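PbaA (Pyrococcus furiosus, PDB 5Y9N) is an archaeal homolog of proteasome-assembly chaperones, of the PAC2 family, and probably assists proteasome assembly. Local coordinates at the interface of chains A and B. Residues are numbered along the deposited sequence; one frame, centred on the assembly and turned at random. Chains: chain A/B, PbaA.

The interface of chains A and B. Residues chain A 13, 51, 53, 68-70; chain B 165-166, 169.
Chain A presents extended backbone from strands 11-13, 47-53 and 67-69 and the coil residue A:Pro70 that follows, whereas chain B offers the last turns of helix 158-169, whose residues 165 and 169 point the same way. This patch is part of a contact between two copies in the deposited five-copy assembly, which may or may not be the biological one, and is built from packing, since no nitrogen or oxygen comes within bonding range across it. B:Trp165 has the most surface buried by the partner among the residues here, 92 Å², and its CG is anti to the backbone N (chi1 170°), sending the indole out toward chain A. A:Pro70 crosses it obliquely and lays CG over one face, 3.8 Å from the centroid of the six-membered ring, a CH-pi contact; CG of B:Arg169 covers the opposite face from within chain B. The CZ2 edge of the indole meets a face of A:Tyr51 edge-to-face, the planes 87° apart and CZ2 lying 3.8 Å from A:Tyr51 CE1. The phenol's other face rests against its own chain, at A:Val13 CB. At the far rim of the indole, B:Trp165 CZ3 sits 3.4 Å from the carbonyl oxygen A:Pro68 O. An alanine in place of B:Trp165 would remove the indole and would probably leave A:Pro70 and the facing side of A:Tyr51 without their packing partner. B:Arg169, bent at chi2 (-95°), turns a face of its guanidinium to the phenol edge: A:Tyr51 CE1 lies over the centre, 3.7 Å from B:Arg169 CZ. A:Asp53 OD1 and B:Glu166 OE2 are 4.4 Å apart, not in contact, and if both are charged they may repel mildly. Beyond the ring, the phenol hydroxyl OH of A:Tyr51 stops 3.4 Å from B:Arg169 NH1.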
ATOM      1  N   VAL A  13      14.483 -26.304   0.274  1.00 64.18           N
ATOM      2  CA  VAL A  13      14.829 -27.519  -0.446  1.00 69.05           C
ATOM      3  C   VAL A  13      16.326 -27.682  -0.286  1.00 69.31           C
ATOM      4  O   VAL A  13      17.113 -27.108  -1.022  1.00 68.27           O
ATOM      5  CB  VAL A  13      14.458 -27.424  -1.938  1.00 72.80           C
ATOM      6  CG1 VAL A  13      14.989 -28.618  -2.710  1.00 75.72           C
ATOM      7  CG2 VAL A  13      12.941 -27.282  -2.085  1.00 85.10           C
ATOM      8  N   TYR A  51      17.973 -24.746  -2.459  1.00 72.45           N
ATOM      9  CA  TYR A  51      17.430 -23.422  -2.655  1.00 67.49           C
ATOM     10  C   TYR A  51      16.216 -23.139  -1.798  1.00 66.56           C
ATOM     11  O   TYR A  51      15.646 -24.038  -1.203  1.00 81.24           O
ATOM     12  CB  TYR A  51      17.095 -23.216  -4.145  1.00 62.25           C
ATOM     13  CG  TYR A  51      16.018 -24.121  -4.677  1.00 66.93           C
ATOM     14  CD1 TYR A  51      16.296 -25.436  -5.030  1.00 69.17           C
ATOM     15  CD2 TYR A  51      14.727 -23.662  -4.853  1.00 78.83           C
ATOM     16  CE1 TYR A  51      15.310 -26.276  -5.513  1.00 72.69           C
ATOM     17  CE2 TYR A  51      13.724 -24.493  -5.349  1.00 83.65           C
ATOM     18  CZ  TYR A  51      14.022 -25.799  -5.677  1.00 82.24           C
ATOM     19  OH  TYR A  51      13.023 -26.616  -6.171  1.00 89.27           O
ATOM     20  N   ASP A  53      12.385 -21.730  -1.823  1.00 73.31           N
ATOM     21  CA  ASP A  53      11.287 -21.763  -2.735  1.00 67.82           C
ATOM     22  C   ASP A  53      10.113 -21.103  -2.057  1.00 71.09           C
ATOM     23  O   ASP A  53       9.762 -21.490  -0.945  1.00 72.17           O
ATOM     24  CB  ASP A  53      10.933 -23.201  -3.068  1.00 64.75           C
ATOM     25  CG  ASP A  53       9.826 -23.295  -4.096  1.00 79.40           C
ATOM     26  OD1 ASP A  53       9.874 -22.569  -5.129  1.00 80.21           O
ATOM     27  OD2 ASP A  53       8.909 -24.102  -3.863  1.00 80.18           O
ATOM     28  N   PRO A  68      20.677 -22.135 -15.311  1.00 78.64           N
ATOM     29  CA  PRO A  68      19.649 -21.462 -14.530  1.00 80.02           C
ATOM     30  C   PRO A  68      19.770 -21.797 -13.062  1.00 77.48           C
ATOM     31  O   PRO A  68      19.853 -22.969 -12.733  1.00 89.60           O
ATOM     32  CB  PRO A  68      18.340 -22.046 -15.082  1.00 75.60           C
ATOM     33  CG  PRO A  68      18.670 -22.526 -16.435  1.00 71.69           C
ATOM     34  CD  PRO A  68      20.093 -22.985 -16.365  1.00 75.49           C
ATOM     35  N   THR A  69      19.813 -20.782 -12.199  1.00 69.68           N
ATOM     36  CA  THR A  69      19.774 -21.008 -10.752  1.00 76.40           C
ATOM     37  C   THR A  69      18.753 -20.060 -10.099  1.00 66.91           C
ATOM     38  O   THR A  69      18.528 -18.972 -10.618  1.00 63.45           O
ATOM     39  CB  THR A  69      21.166 -20.838 -10.091  1.00 73.66           C
ATOM     40  OG1 THR A  69      21.389 -19.474  -9.749  1.00 81.84           O
ATOM     41  CG2 THR A  69      22.274 -21.253 -11.050  1.00 76.69           C
ATOM     42  N   PRO A  70      18.129 -20.460  -8.973  1.00 65.76           N
ATOM     43  CA  PRO A  70      17.234 -19.553  -8.274  1.00 60.78           C
ATOM     44  C   PRO A  70      17.958 -18.453  -7.546  1.00 60.72           C
ATOM     45  O   PRO A  70      19.136 -18.579  -7.253  1.00 60.94           O
ATOM     46  CB  PRO A  70      16.538 -20.436  -7.235  1.00 64.74           C
ATOM     47  CG  PRO A  70      16.927 -21.816  -7.541  1.00 64.46           C
ATOM     48  CD  PRO A  70      18.238 -21.730  -8.255  1.00 68.99           C
TER
ATOM     49  N   TRP B 165      13.322 -22.365 -14.995  1.00 70.67           N
ATOM     50  CA  TRP B 165      13.746 -23.105 -13.817  1.00 68.01           C
ATOM     51  C   TRP B 165      12.756 -24.216 -13.457  1.00 70.09           C
ATOM     52  O   TRP B 165      13.149 -25.368 -13.329  1.00 82.64           O
ATOM     53  CB  TRP B 165      13.932 -22.150 -12.635  1.00 68.88           C
ATOM     54  CG  TRP B 165      14.142 -22.849 -11.363  1.00 69.47           C
ATOM     55  CD1 TRP B 165      13.253 -22.974 -10.338  1.00 72.54           C
ATOM     56  CD2 TRP B 165      15.311 -23.564 -10.984  1.00 65.14           C
ATOM     57  NE1 TRP B 165      13.815 -23.703  -9.315  1.00 80.19           N
ATOM     58  CE2 TRP B 165      15.073 -24.101  -9.699  1.00 72.83           C
ATOM     59  CE3 TRP B 165      16.544 -23.806 -11.605  1.00 69.18           C
ATOM     60  CZ2 TRP B 165      16.027 -24.854  -9.014  1.00 70.23           C
ATOM     61  CZ3 TRP B 165      17.500 -24.558 -10.935  1.00 72.79           C
ATOM     62  CH2 TRP B 165      17.244 -25.061  -9.639  1.00 75.52           C
ATOM     63  N   GLU B 166      11.484 -23.864 -13.301  1.00 66.10           N
ATOM     64  CA  GLU B 166      10.449 -24.788 -12.816  1.00 63.36           C
ATOM     65  C   GLU B 166      10.246 -25.971 -13.732  1.00 70.32           C
ATOM     66  O   GLU B 166      10.106 -27.095 -13.258  1.00 68.99           O
ATOM     67  CB  GLU B 166       9.110 -24.091 -12.694  1.00 75.34           C
ATOM     68  CG  GLU B 166       9.003 -23.093 -11.564  1.00 83.20           C
ATOM     69  CD  GLU B 166       8.628 -23.728 -10.268  1.00 88.14           C
ATOM     70  OE1 GLU B 166       7.475 -24.246 -10.198  1.00 94.25           O
ATOM     71  OE2 GLU B 166       9.486 -23.656  -9.339  1.00 95.97           O
ATOM     72  N   ARG B 169      13.353 -28.245 -13.588  1.00 80.49           N
ATOM     73  CA  ARG B 169      13.294 -28.959 -12.306  1.00 72.27           C
ATOM     74  C   ARG B 169      12.262 -30.085 -12.271  1.00 70.13           C
ATOM     75  O   ARG B 169      12.377 -30.986 -11.467  1.00 67.37           O
ATOM     76  CB  ARG B 169      13.060 -27.985 -11.147  1.00 80.64           C
ATOM     77  CG  ARG B 169      14.243 -27.851 -10.211  1.00 91.50           C
ATOM     78  CD  ARG B 169      14.011 -28.811  -9.059  1.00112.32           C
ATOM     79  NE  ARG B 169      15.207 -29.133  -8.278  1.00118.89           N
ATOM     80  CZ  ARG B 169      15.203 -29.640  -7.036  1.00126.34           C
ATOM     81  NH1 ARG B 169      14.052 -29.863  -6.391  1.00120.83           N
ATOM     82  NH2 ARG B 169      16.366 -29.892  -6.428  1.00137.26           N
TER